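Local coordinates for possible thiamine biosynthesis enzyme (Candida albicans, PDB 2X7Q), which is of unknown function but has the periplasmic binding protein fold and may bind a small ligand linked to thiamine biosynthesis, at residues 15-20 / 66-71; 28-33 / 224-229; 90-95 / 266-271; 97-102 / 175-180; 101-106 / 191-196. The protein carries 1 engineered substitution. All blocks are in the same frame, centred on the assembly; numbering follows the deposited sequence.

Contact 1: residues 15-20 / 66-71; sequences PTLKVA and EVDIAI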
# COMPACT_ATOMS: atom_id res chain seq x y z
N PRO A 15 6.52 -20.65 15.47
CA PRO A 15 7.75 -19.86 15.34
C PRO A 15 7.46 -18.36 15.34
O PRO A 15 6.39 -17.93 14.92
CB PRO A 15 8.30 -20.29 13.97
CG PRO A 15 7.12 -20.80 13.22
CD PRO A 15 6.26 -21.46 14.27
N THR A 16 8.43 -17.57 15.81
CA THR A 16 8.30 -16.12 15.84
C THR A 16 8.06 -15.57 14.45
O THR A 16 8.50 -16.15 13.45
CB THR A 16 9.55 -15.45 16.45
OG1 THR A 16 9.80 -16.01 17.74
CG2 THR A 16 9.34 -13.95 16.57
N LEU A 17 7.36 -14.44 14.37
CA LEU A 17 6.98 -13.87 13.09
C LEU A 17 7.31 -12.38 13.03
O LEU A 17 6.74 -11.58 13.78
CB LEU A 17 5.49 -14.09 12.85
CG LEU A 17 5.03 -14.21 11.40
CD1 LEU A 17 5.66 -15.42 10.74
CD2 LEU A 17 3.51 -14.31 11.35
N LYS A 18 8.22 -12.01 12.14
CA LYS A 18 8.58 -10.61 11.94
C LYS A 18 7.70 -9.98 10.86
O LYS A 18 7.80 -10.34 9.69
CB LYS A 18 10.06 -10.48 11.57
CG LYS A 18 11.01 -11.04 12.61
CD LYS A 18 12.46 -10.75 12.26
CE LYS A 18 12.75 -9.26 12.29
NZ LYS A 18 14.16 -8.96 11.93
N VAL A 19 6.84 -9.06 11.27
CA VAL A 19 5.89 -8.44 10.34
C VAL A 19 6.24 -6.99 10.04
O VAL A 19 6.27 -6.14 10.93
CB VAL A 19 4.45 -8.51 10.90
CG1 VAL A 19 3.48 -7.85 9.95
CG2 VAL A 19 4.05 -9.96 11.17
N ALA A 20 6.51 -6.71 8.77
CA ALA A 20 6.82 -5.35 8.33
C ALA A 20 5.54 -4.61 7.93
O ALA A 20 4.74 -5.12 7.16
CB ALA A 20 7.79 -5.38 7.17
N GLU A 66 14.57 -10.60 6.15
CA GLU A 66 14.60 -9.83 7.39
C GLU A 66 13.23 -9.88 8.07
O GLU A 66 13.13 -9.76 9.29
CB GLU A 66 15.02 -8.39 7.13
CG GLU A 66 16.45 -8.25 6.62
CD GLU A 66 16.86 -6.80 6.43
OE1 GLU A 66 16.62 -5.99 7.35
OE2 GLU A 66 17.42 -6.48 5.36
N VAL A 67 12.19 -10.05 7.26
CA VAL A 67 10.83 -10.16 7.78
C VAL A 67 10.09 -11.31 7.09
O VAL A 67 10.44 -11.69 5.97
CB VAL A 67 10.03 -8.86 7.59
CG1 VAL A 67 10.72 -7.71 8.31
CG2 VAL A 67 9.87 -8.55 6.11
N ASP A 68 9.08 -11.84 7.77
CA ASP A 68 8.32 -12.96 7.25
C ASP A 68 7.08 -12.50 6.48
O ASP A 68 6.69 -13.10 5.48
CB ASP A 68 7.90 -13.89 8.39
CG ASP A 68 9.08 -14.42 9.17
OD1 ASP A 68 9.90 -15.16 8.58
OD2 ASP A 68 9.19 -14.12 10.37
N ILE A 69 6.48 -11.41 6.95
CA ILE A 69 5.26 -10.89 6.34
C ILE A 69 5.35 -9.38 6.11
O ILE A 69 5.99 -8.66 6.88
CB ILE A 69 4.02 -11.20 7.21
CG1 ILE A 69 3.87 -12.70 7.42
CG2 ILE A 69 2.76 -10.62 6.58
CD1 ILE A 69 2.64 -13.10 8.21
N ALA A 70 4.72 -8.91 5.04
CA ALA A 70 4.69 -7.48 4.72
C ALA A 70 3.28 -7.03 4.35
O ALA A 70 2.61 -7.68 3.54
CB ALA A 70 5.67 -7.15 3.62
N ILE A 71 2.83 -5.92 4.93
CA ILE A 71 1.53 -5.35 4.61
C ILE A 71 1.73 -4.07 3.79
O ILE A 71 2.03 -3.01 4.35
CB ILE A 71 0.74 -4.99 5.88
CG1 ILE A 71 0.81 -6.13 6.90
CG2 ILE A 71 -0.71 -4.65 5.53
CD1 ILE A 71 -0.31 -7.14 6.78

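Contact 2: residues 28-33 / 224-229; sequences TPLFFA and DAVNQG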
# COMPACT_ATOMS: atom_id res chain seq x y z
N THR A 28 -4.03 0.76 11.54
CA THR A 28 -4.82 0.82 12.78
C THR A 28 -5.25 -0.56 13.29
O THR A 28 -5.02 -0.89 14.45
CB THR A 28 -6.04 1.75 12.63
OG1 THR A 28 -5.60 3.10 12.51
CG2 THR A 28 -6.95 1.62 13.84
N PRO A 29 -5.89 -1.37 12.43
CA PRO A 29 -6.35 -2.70 12.86
C PRO A 29 -5.21 -3.55 13.42
O PRO A 29 -5.43 -4.31 14.36
CB PRO A 29 -6.87 -3.32 11.56
CG PRO A 29 -7.28 -2.16 10.73
CD PRO A 29 -6.28 -1.09 11.03
N LEU A 30 -4.02 -3.42 12.86
CA LEU A 30 -2.86 -4.16 13.34
C LEU A 30 -2.56 -3.79 14.79
O LEU A 30 -2.23 -4.66 15.60
CB LEU A 30 -1.64 -3.88 12.47
CG LEU A 30 -1.72 -4.31 11.00
CD1 LEU A 30 -0.45 -3.92 10.26
CD2 LEU A 30 -1.97 -5.80 10.89
N PHE A 31 -2.67 -2.51 15.11
CA PHE A 31 -2.39 -2.02 16.46
C PHE A 31 -3.36 -2.59 17.49
O PHE A 31 -2.94 -3.12 18.52
CB PHE A 31 -2.42 -0.50 16.49
CG PHE A 31 -2.53 0.08 17.88
CD1 PHE A 31 -1.43 0.11 18.72
CD2 PHE A 31 -3.74 0.57 18.34
CE1 PHE A 31 -1.53 0.63 19.99
CE2 PHE A 31 -3.85 1.10 19.61
CZ PHE A 31 -2.74 1.13 20.44
N PHE A 32 -4.65 -2.47 17.21
CA PHE A 32 -5.68 -2.93 18.14
C PHE A 32 -5.61 -4.44 18.38
O PHE A 32 -5.94 -4.91 19.46
CB PHE A 32 -7.08 -2.53 17.65
CG PHE A 32 -7.40 -1.07 17.84
CD1 PHE A 32 -7.48 -0.21 16.76
CD2 PHE A 32 -7.62 -0.57 19.12
CE1 PHE A 32 -7.77 1.13 16.95
CE2 PHE A 32 -7.91 0.77 19.31
CZ PHE A 32 -7.99 1.62 18.22
N ALA A 33 -5.17 -5.18 17.37
CA ALA A 33 -4.97 -6.62 17.51
C ALA A 33 -3.93 -6.90 18.60
O ALA A 33 -4.04 -7.89 19.33
CB ALA A 33 -4.54 -7.23 16.19
N ASP A 224 -5.79 -14.62 11.03
CA ASP A 224 -6.98 -14.73 11.86
C ASP A 224 -6.99 -13.66 12.94
O ASP A 224 -8.03 -13.10 13.27
CB ASP A 224 -7.07 -16.12 12.50
CG ASP A 224 -7.37 -17.21 11.48
OD1 ASP A 224 -7.78 -16.87 10.35
OD2 ASP A 224 -7.22 -18.40 11.82
N ALA A 225 -5.81 -13.36 13.49
CA ALA A 225 -5.68 -12.33 14.51
C ALA A 225 -5.98 -10.96 13.91
O ALA A 225 -6.61 -10.12 14.54
CB ALA A 225 -4.29 -12.36 15.12
N VAL A 226 -5.51 -10.75 12.68
CA VAL A 226 -5.78 -9.51 11.96
C VAL A 226 -7.27 -9.37 11.69
O VAL A 226 -7.81 -8.26 11.74
CB VAL A 226 -5.00 -9.45 10.63
CG1 VAL A 226 -5.42 -8.24 9.81
CG2 VAL A 226 -3.50 -9.44 10.88
N ASN A 227 -7.93 -10.49 11.42
CA ASN A 227 -9.38 -10.49 11.19
C ASN A 227 -10.13 -9.96 12.40
O ASN A 227 -11.09 -9.21 12.27
CB ASN A 227 -9.87 -11.89 10.84
CG ASN A 227 -11.34 -11.93 10.47
OD1 ASN A 227 -12.20 -11.56 11.27
ND2 ASN A 227 -11.63 -12.36 9.25
N GLN A 228 -9.68 -10.36 13.59
CA GLN A 228 -10.27 -9.89 14.83
C GLN A 228 -9.91 -8.43 15.08
O GLN A 228 -10.71 -7.66 15.60
CB GLN A 228 -9.82 -10.76 16.01
CG GLN A 228 -10.43 -12.15 16.03
CD GLN A 228 -10.04 -12.94 17.27
OE1 GLN A 228 -8.90 -12.88 17.72
NE2 GLN A 228 -11.00 -13.68 17.82
N GLY A 229 -8.69 -8.06 14.70
CA GLY A 229 -8.24 -6.69 14.83
C GLY A 229 -9.06 -5.75 13.96
O GLY A 229 -9.32 -4.61 14.33

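Contact 3: residues 90-95 / 266-271; sequences VLDTYV and SRIGKT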
# COMPACT_ATOMS: atom_id res chain seq x y z
N VAL A 90 1.33 -13.23 -2.67
CA VAL A 90 0.21 -12.46 -2.16
C VAL A 90 -0.82 -13.40 -1.54
O VAL A 90 -1.49 -14.15 -2.25
CB VAL A 90 -0.47 -11.63 -3.27
CG1 VAL A 90 -1.68 -10.89 -2.72
CG2 VAL A 90 0.53 -10.66 -3.89
N LEU A 91 -0.94 -13.35 -0.22
CA LEU A 91 -1.77 -14.29 0.52
C LEU A 91 -3.25 -13.89 0.55
O LEU A 91 -4.12 -14.71 0.26
CB LEU A 91 -1.25 -14.46 1.95
CG LEU A 91 0.17 -14.99 2.08
CD1 LEU A 91 0.60 -15.02 3.53
CD2 LEU A 91 0.28 -16.37 1.45
N ASP A 92 -3.52 -12.64 0.91
CA ASP A 92 -4.89 -12.17 1.05
C ASP A 92 -4.98 -10.65 0.95
O ASP A 92 -3.96 -9.97 0.88
CB ASP A 92 -5.48 -12.66 2.38
CG ASP A 92 -6.98 -12.89 2.31
OD1 ASP A 92 -7.50 -13.66 3.14
OD2 ASP A 92 -7.63 -12.30 1.42
N THR A 93 -6.21 -10.14 0.95
CA THR A 93 -6.44 -8.70 0.88
C THR A 93 -6.60 -8.10 2.28
O THR A 93 -7.35 -8.62 3.10
CB THR A 93 -7.70 -8.37 0.06
OG1 THR A 93 -7.57 -8.93 -1.25
CG2 THR A 93 -7.90 -6.87 -0.04
N TYR A 94 -5.88 -7.01 2.54
CA TYR A 94 -5.94 -6.34 3.83
C TYR A 94 -6.95 -5.20 3.80
O TYR A 94 -7.74 -5.02 4.73
CB TYR A 94 -4.56 -5.81 4.21
CG TYR A 94 -4.52 -5.05 5.52
CD1 TYR A 94 -4.74 -5.70 6.73
CD2 TYR A 94 -4.27 -3.68 5.55
CE1 TYR A 94 -4.70 -5.02 7.93
CE2 TYR A 94 -4.24 -2.99 6.74
CZ TYR A 94 -4.45 -3.66 7.93
OH TYR A 94 -4.42 -2.98 9.12
N VAL A 95 -6.93 -4.42 2.72
CA VAL A 95 -7.89 -3.34 2.53
C VAL A 95 -8.65 -3.53 1.22
O VAL A 95 -8.05 -3.64 0.15
CB VAL A 95 -7.20 -1.97 2.53
CG1 VAL A 95 -8.21 -0.88 2.17
CG2 VAL A 95 -6.58 -1.69 3.88
N SER A 266 -12.93 -7.59 6.29
CA SER A 266 -13.43 -8.28 7.47
C SER A 266 -13.51 -9.79 7.22
O SER A 266 -13.66 -10.57 8.16
CB SER A 266 -14.81 -7.76 7.86
OG SER A 266 -15.77 -8.04 6.86
N ARG A 267 -13.38 -10.18 5.96
CA ARG A 267 -13.47 -11.59 5.59
C ARG A 267 -12.08 -12.19 5.38
O ARG A 267 -11.96 -13.34 4.95
CB ARG A 267 -14.31 -11.75 4.32
CG ARG A 267 -15.65 -11.04 4.36
CD ARG A 267 -16.48 -11.50 5.54
NE ARG A 267 -16.69 -12.94 5.54
CZ ARG A 267 -16.58 -13.72 6.61
NH1 ARG A 267 -16.26 -13.19 7.78
NH2 ARG A 267 -16.78 -15.02 6.51
N ILE A 268 -11.05 -11.42 5.70
CA ILE A 268 -9.67 -11.86 5.50
C ILE A 268 -9.41 -13.19 6.22
O ILE A 268 -9.60 -13.31 7.43
CB ILE A 268 -8.65 -10.79 5.94
CG1 ILE A 268 -7.22 -11.22 5.58
CG2 ILE A 268 -8.77 -10.50 7.43
CD1 ILE A 268 -6.16 -10.20 5.95
N GLY A 269 -8.99 -14.19 5.45
CA GLY A 269 -8.71 -15.51 6.00
C GLY A 269 -9.90 -16.44 5.95
O GLY A 269 -9.76 -17.66 6.05
N LYS A 270 -11.09 -15.86 5.81
CA LYS A 270 -12.32 -16.65 5.76
C LYS A 270 -12.68 -17.02 4.32
O LYS A 270 -13.30 -18.05 4.08
CB LYS A 270 -13.48 -15.89 6.41
CG LYS A 270 -13.22 -15.47 7.85
CD LYS A 270 -12.76 -16.64 8.70
CE LYS A 270 -12.57 -16.24 10.16
NZ LYS A 270 -11.73 -17.22 10.90
N THR A 271 -12.29 -16.17 3.39
CA THR A 271 -12.56 -16.39 1.97
C THR A 271 -11.38 -15.93 1.12
O THR A 271 -10.72 -14.95 1.46
CB THR A 271 -13.84 -15.67 1.53
OG1 THR A 271 -14.18 -16.05 0.19
CG2 THR A 271 -13.65 -14.16 1.59
O HOH W 1 -10.37 -12.35 1.56

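Contact 4: residues 97-102 / 175-180; sequences SPLLWA and MWEYFT. With GOL (glycerol), chain B.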
# COMPACT_ATOMS: atom_id res chain seq x y z
N SER A 97 -11.26 -1.41 0.03
CA SER A 97 -11.52 -0.14 -0.64
C SER A 97 -10.29 0.36 -1.40
O SER A 97 -9.16 0.05 -1.03
CB SER A 97 -11.98 0.90 0.38
OG SER A 97 -11.09 0.98 1.47
N PRO A 98 -10.52 1.13 -2.48
CA PRO A 98 -9.43 1.65 -3.31
C PRO A 98 -8.69 2.80 -2.65
O PRO A 98 -9.28 3.50 -1.82
CB PRO A 98 -10.17 2.16 -4.55
CG PRO A 98 -11.51 2.53 -4.06
CD PRO A 98 -11.84 1.52 -2.99
N LEU A 99 -7.42 2.99 -3.00
CA LEU A 99 -6.61 4.07 -2.44
C LEU A 99 -6.84 5.37 -3.20
O LEU A 99 -6.86 5.38 -4.43
CB LEU A 99 -5.13 3.70 -2.47
CG LEU A 99 -4.20 4.50 -1.55
CD1 LEU A 99 -4.42 4.08 -0.11
CD2 LEU A 99 -2.74 4.31 -1.94
N LEU A 100 -7.01 6.47 -2.47
CA LEU A 100 -7.23 7.78 -3.09
C LEU A 100 -5.93 8.58 -3.18
O LEU A 100 -5.43 9.09 -2.18
CB LEU A 100 -8.29 8.57 -2.33
CG LEU A 100 -8.60 9.97 -2.86
CD1 LEU A 100 -9.03 9.91 -4.32
CD2 LEU A 100 -9.68 10.64 -2.02
N TRP A 101 -5.39 8.68 -4.39
CA TRP A 101 -4.16 9.43 -4.63
C TRP A 101 -4.44 10.89 -4.95
O TRP A 101 -5.33 11.20 -5.75
CB TRP A 101 -3.35 8.79 -5.76
CG TRP A 101 -2.68 7.51 -5.37
CD1 TRP A 101 -3.20 6.25 -5.45
CD2 TRP A 101 -1.36 7.36 -4.83
NE1 TRP A 101 -2.28 5.33 -5.00
CE2 TRP A 101 -1.14 5.99 -4.61
CE3 TRP A 101 -0.34 8.27 -4.52
CZ2 TRP A 101 0.05 5.50 -4.09
CZ3 TRP A 101 0.85 7.77 -4.00
CH2 TRP A 101 1.03 6.40 -3.80
N ALA A 102 -3.69 11.79 -4.33
CA ALA A 102 -3.86 13.22 -4.55
C ALA A 102 -2.64 13.80 -5.27
O ALA A 102 -1.50 13.55 -4.88
CB ALA A 102 -4.09 13.94 -3.23
N MSE A 175 2.54 12.68 -6.42
CA MSE A 175 1.31 12.02 -5.99
C MSE A 175 1.49 11.35 -4.63
O MSE A 175 2.48 10.65 -4.40
CB MSE A 175 0.86 11.01 -7.04
CG MSE A 175 0.63 11.60 -8.41
SE MSE A 175 0.07 10.29 -9.73
CE MSE A 175 -1.52 9.63 -8.84
N TRP A 176 0.53 11.57 -3.74
CA TRP A 176 0.61 11.02 -2.39
C TRP A 176 -0.80 10.78 -1.85
O TRP A 176 -1.76 11.41 -2.30
CB TRP A 176 1.37 11.99 -1.48
CG TRP A 176 2.15 11.31 -0.40
CD1 TRP A 176 1.84 11.26 0.93
CD2 TRP A 176 3.38 10.58 -0.55
NE1 TRP A 176 2.80 10.54 1.61
CE2 TRP A 176 3.75 10.12 0.73
CE3 TRP A 176 4.19 10.27 -1.65
CZ2 TRP A 176 4.91 9.36 0.94
CZ3 TRP A 176 5.34 9.52 -1.43
CH2 TRP A 176 5.68 9.08 -0.15
N GLU A 177 -0.92 9.87 -0.89
CA GLU A 177 -2.21 9.55 -0.31
C GLU A 177 -2.91 10.83 0.16
O GLU A 177 -2.30 11.68 0.79
CB GLU A 177 -2.06 8.56 0.84
CG GLU A 177 -3.36 7.94 1.31
CD GLU A 177 -4.17 8.87 2.20
OE1 GLU A 177 -3.61 9.35 3.21
OE2 GLU A 177 -5.35 9.12 1.88
N TYR A 178 -4.19 10.96 -0.18
CA TYR A 178 -4.94 12.19 0.07
C TYR A 178 -4.91 12.66 1.52
O TYR A 178 -4.41 13.74 1.81
CB TYR A 178 -6.39 12.04 -0.39
CG TYR A 178 -7.27 13.21 -0.01
CD1 TYR A 178 -7.13 14.44 -0.63
CD2 TYR A 178 -8.24 13.08 0.98
CE1 TYR A 178 -7.93 15.51 -0.28
CE2 TYR A 178 -9.04 14.15 1.34
CZ TYR A 178 -8.88 15.36 0.70
OH TYR A 178 -9.68 16.43 1.05
N PHE A 179 -5.46 11.85 2.42
CA PHE A 179 -5.59 12.26 3.82
C PHE A 179 -4.25 12.53 4.48
O PHE A 179 -4.18 13.23 5.49
CB PHE A 179 -6.39 11.22 4.62
CG PHE A 179 -7.84 11.17 4.25
CD1 PHE A 179 -8.74 12.08 4.79
CD2 PHE A 179 -8.31 10.21 3.37
CE1 PHE A 179 -10.08 12.03 4.45
CE2 PHE A 179 -9.65 10.16 3.03
CZ PHE A 179 -10.53 11.07 3.57
N THR A 180 -3.18 11.98 3.91
CA THR A 180 -1.84 12.23 4.41
C THR A 180 -1.34 13.59 3.93
O THR A 180 -0.52 14.23 4.58
CB THR A 180 -0.86 11.12 3.96
OG1 THR A 180 -1.32 9.85 4.43
CG2 THR A 180 0.54 11.38 4.51
C1 GOL B . -7.90 6.58 1.40
O1 GOL B . -7.16 7.14 0.32
C2 GOL B . -9.06 5.76 0.83
O2 GOL B . -9.79 5.19 1.91
C3 GOL B . -9.97 6.68 0.00
O3 GOL B . -11.04 5.91 -0.54

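Contact 5: residues 101-106 / 191-196; sequences WAVSTG and KQIDQI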
# COMPACT_ATOMS: atom_id res chain seq x y z
N TRP A 101 -5.39 8.68 -4.39
CA TRP A 101 -4.16 9.43 -4.63
C TRP A 101 -4.44 10.89 -4.95
O TRP A 101 -5.33 11.20 -5.75
CB TRP A 101 -3.35 8.79 -5.76
CG TRP A 101 -2.68 7.51 -5.37
CD1 TRP A 101 -3.20 6.25 -5.45
CD2 TRP A 101 -1.36 7.36 -4.83
NE1 TRP A 101 -2.28 5.33 -5.00
CE2 TRP A 101 -1.14 5.99 -4.61
CE3 TRP A 101 -0.34 8.27 -4.52
CZ2 TRP A 101 0.05 5.50 -4.09
CZ3 TRP A 101 0.85 7.77 -4.00
CH2 TRP A 101 1.03 6.40 -3.80
N ALA A 102 -3.69 11.79 -4.33
CA ALA A 102 -3.86 13.22 -4.55
C ALA A 102 -2.64 13.80 -5.27
O ALA A 102 -1.50 13.55 -4.88
CB ALA A 102 -4.09 13.94 -3.23
N VAL A 103 -2.90 14.57 -6.33
CA VAL A 103 -1.83 15.20 -7.09
C VAL A 103 -1.58 16.61 -6.55
O VAL A 103 -2.48 17.44 -6.52
CB VAL A 103 -2.18 15.28 -8.58
CG1 VAL A 103 -1.02 15.86 -9.37
CG2 VAL A 103 -2.55 13.90 -9.11
N SER A 104 -0.35 16.86 -6.12
CA SER A 104 -0.02 18.14 -5.49
C SER A 104 1.04 18.92 -6.26
O SER A 104 1.82 18.35 -7.02
CB SER A 104 0.46 17.91 -4.06
OG SER A 104 -0.49 17.19 -3.30
N THR A 105 1.05 20.24 -6.06
CA THR A 105 2.07 21.10 -6.62
C THR A 105 2.40 22.21 -5.63
O THR A 105 1.80 22.28 -4.55
CB THR A 105 1.63 21.72 -7.96
OG1 THR A 105 2.72 22.42 -8.56
CG2 THR A 105 0.46 22.68 -7.76
N GLY A 106 3.34 23.07 -5.99
CA GLY A 106 3.74 24.17 -5.13
C GLY A 106 2.58 25.08 -4.76
O GLY A 106 1.54 25.06 -5.41
N LYS A 191 -0.61 22.47 -2.93
CA LYS A 191 -1.86 22.77 -3.61
C LYS A 191 -2.34 21.61 -4.48
O LYS A 191 -1.61 21.16 -5.37
CB LYS A 191 -1.70 24.04 -4.45
CG LYS A 191 -2.87 24.36 -5.36
CD LYS A 191 -2.63 25.69 -6.06
CE LYS A 191 -1.20 25.78 -6.58
NZ LYS A 191 -0.90 27.11 -7.17
N GLN A 192 -3.55 21.14 -4.22
CA GLN A 192 -4.11 20.02 -4.97
C GLN A 192 -4.61 20.46 -6.34
O GLN A 192 -5.27 21.49 -6.47
CB GLN A 192 -5.25 19.37 -4.20
CG GLN A 192 -5.97 18.27 -4.96
CD GLN A 192 -7.14 17.68 -4.19
OE1 GLN A 192 -8.25 17.56 -4.72
NE2 GLN A 192 -6.89 17.31 -2.94
N ILE A 193 -4.29 19.67 -7.36
CA ILE A 193 -4.71 19.97 -8.72
C ILE A 193 -5.52 18.82 -9.32
O ILE A 193 -6.16 18.98 -10.36
CB ILE A 193 -3.51 20.27 -9.64
CG1 ILE A 193 -2.58 19.06 -9.73
CG2 ILE A 193 -2.76 21.49 -9.15
CD1 ILE A 193 -1.39 19.28 -10.65
N ASP A 194 -5.51 17.67 -8.65
CA ASP A 194 -6.23 16.50 -9.13
C ASP A 194 -6.21 15.35 -8.12
O ASP A 194 -5.40 15.34 -7.19
CB ASP A 194 -5.63 16.04 -10.46
CG ASP A 194 -6.60 15.21 -11.28
OD1 ASP A 194 -7.76 15.04 -10.85
OD2 ASP A 194 -6.19 14.73 -12.36
N GLN A 195 -7.12 14.40 -8.30
CA GLN A 195 -7.16 13.19 -7.48
C GLN A 195 -7.36 11.98 -8.39
O GLN A 195 -7.66 12.14 -9.57
CB GLN A 195 -8.29 13.27 -6.46
CG GLN A 195 -8.11 14.33 -5.39
CD GLN A 195 -9.23 14.33 -4.37
OE1 GLN A 195 -10.24 13.63 -4.53
NE2 GLN A 195 -9.07 15.11 -3.30
N ILE A 196 -7.20 10.78 -7.84
CA ILE A 196 -7.39 9.56 -8.62
C ILE A 196 -7.40 8.31 -7.75
O ILE A 196 -6.47 8.07 -6.98
CB ILE A 196 -6.33 9.41 -9.73
CG1 ILE A 196 -6.53 8.11 -10.49
CG2 ILE A 196 -4.93 9.47 -9.14
CD1 ILE A 196 -5.52 7.88 -11.60

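Contact 1: residues 15-20 / 66-71
Lys18 reaches across to Glu66 where two parallel strands, 17-21 and 69-73, lie next to each other in the mixed sheet of one lobe of the periplasmic binding protein fold. Its CB rests 3.9 Å from Val67 CA, and CG then passes Glu66 O at a longer distance. CD lies 3.2 Å from Glu66 O, and a bend at chi3 (65°) keeps CE beside the same oxygen, at 3.1 Å from Glu66 O. NZ ends 2.9 Å from Glu66 O in a weak hydrogen bond. The backbone of the same lysine does more. Lys18 O accepts from both Asp68 N and Ile69 N, while its N-H gives to Asp68 OD2 (2.9 Å) on the anti lone pair. Asp68 is also tied to Ser211 and forms a salt bridge with Lys215. Parallel bonding continues from Ala20 N to Ile69 O and from Ile71 N to Ala20 O. On the face covered by helix 216-235, Leu17 CD2 presses on Ile69 CD1 at 3.5 Å, tighter than usual for two carbons.

Contact 2: residues 28-33 / 224-229
Leu30 has CG anti to its carbonyl carbon (chi1 -62°) and Val226 has CG2 anti to its own; from there Leu30 CD2 reaches Val226 CG2 at 3.9 Å. The two side chains lie side by side and point the same way. This is helix-helix packing within one lobe of the periplasmic binding protein fold, where segments 28-33 and 224-229, of helices 28-35 and 216-235, cross at 102° with their axes 8.0 Å apart at closest approach.

Such a close approach depends on small residues. Ala33 and Gly229 come within 4.2 Å, CA to CA, and Gly229, having no side chain, lets the backbone of helix 28-35 come up to the CA of Gly229; a CB there would run into Pro29 O and Ala33 CB. Pro29 O stands 3.7 Å from Gly229 CA while accepting Ala33 N inside its own helix. Pro29 CB also touches Gly229 O. Nothing polar is exchanged between these two segments. Tyr94, from strand 88-95, touches Pro29, Leu30 and Val226, and Tyr39 of helix 38-41 covers Ala33 and Ala225. The methyl of Ala33 rests against two backbone atoms of the long helix, its CB 3.9 Å from Ala225 O and 4.0 Å from Gly229 CA.

Contact 3: residues 90-95 / 266-271
Asp92 OD2, joined to Thr271 O through a water, is gripped by two donors. The water gives one hydrogen to Asp92 OD2 at 2.7 Å and the other to Thr271 O at 2.6 Å, while Thr93 N reaches Asp92 OD2 on its anti side, 26° out of the carboxylate plane. The second oxygen is used directly: Gly269 N donates to Asp92 OD1 (2.8 Å), nearly in line with its C-O bond. Donors on both oxygens are consistent with an ionised carboxylate in this buried place. Ile268 lies over the carboxylate, CG1 3.7 Å from Asp92 CG. With CG1 anti to the backbone N (chi1 -173°) and the chain extended, its CD1 comes to 3.5 Å from Thr93 O, a carbonyl that also accepts from Asn265. The loop before helix 275-289 is thereby fastened to strand 88-95, where Leu91 and Asp92 form a classic beta bulge opposite Val205 of strand 203-208. Helix 216-235 borders the same place, Ile223 touching Ile268, and Asn227 holding the carbonyl of Ile268.

Contact 4: residues 97-102 / 175-180
Ala102 and Trp176 form an antiparallel hydrogen-bonded pair, Ala102 N giving to Trp176 O at 2.8 Å, and Trp101 is matched with Glu177 in the next, non-hydrogen-bonded pair, their side chains diverging, on strands whose directions differ by 136°. Tyr178 N still reaches Leu100 O where the second strand turns into helix 178-186. The indole of Trp101 presents its edge to the backbone, CZ3 coming 3.3 Å from Met175 O, a buried carbonyl with no polar partner in the model. Met175, present as selenomethionine, bends at chi3 (57°) to bring CE against Trp101 CB. Leu100 and Tyr178 lie side by side, and Leu100 CG sits 3.9 Å from Tyr178 CB.

Strands 100-106 and 173-177 are neighbours in the mixed sheet of one lobe of the periplasmic binding protein fold; relatives bind ligands between the lobes. Glu177 is the N-cap here: OE2 takes Phe179 N from above the carboxylate plane, 40° out of it, and Thr180 OG1 gives to Glu177 OE1 (2.6 Å) on the anti lone pair. A glycerol, probably from the crystallisation liquor, lies alongside. Its O1 accepts from Leu100 N at 2.9 Å and donates to Glu177 OE2 at 3.1 Å, while its O3 gives to Pro98 O; Thr261 binds it too.

Contact 5: residues 101-106 / 191-196
Val103 and Ile193 cross obliquely at the bulge of this antiparallel strand pair, CG1 of Val103 lying 3.6 Å from CG1 of Ile193. The isoleucine holds CG1 between its backbone N and carbonyl carbon (chi1 61°), which brings CG1 against Val103 CG1, with CD1 also touching it. Its other branch meets Thr105 at about a right angle, Ile193 CG2 being 3.7 Å from Thr105 CG2, while the hydroxyl of Thr105 goes to the carbonyl of Asp172. Val103 also runs beside Asp194, both pointing the same way, with Val103 CG2 4.0 Å from Asp194 CB. At the far end, Ile196 CG2 packs 3.8 Å from Trp101 CB.

The bulge appears in the bonding: Val103 O accepts from Ile193 N at 3.0 Å and Val103 N gives to Asp194 O at 2.8 Å, so the register shifts by one. Beyond it Thr105 and Lys191 bond in both directions; Lys191 bends at chi3, which brings CE near Gly106 O, and NZ bonds to Ser107 O. Helix 129-141 covers the face carrying Trp101, Val103 and Ile196; on the other, Ser104 bonds to Tyr185 of helix 178-186. Backbone bonds and aliphatic contacts therefore bind this outermost strand, 190-197, to its neighbour, with no salt bridge between the two segments.

Contacts 4 and 5 share strand 100-106 and bond it on both flanks, to 173-177 and to 190-197, in one five-stranded sheet; contact 1 joins parallel strands in the other. Contacts 1 to 4 are buried, whereas contact 5, at an outermost strand, is partly exposed. Chemistry follows place: backbone bonds dominate contacts 1, 4 and 5, apolar packing round a glycine and an alanine carries the helix crossing of contact 2, and a carboxylate with water holds the loop of contact 3. Tyr94 of contact 3, whose strand belongs to the sheet of contact 1, touches both contacts 1 and 2, and Asn227 ties contact 2 to contact 3. Contacts 1 and 5 lie on opposite sides of the chain's centre.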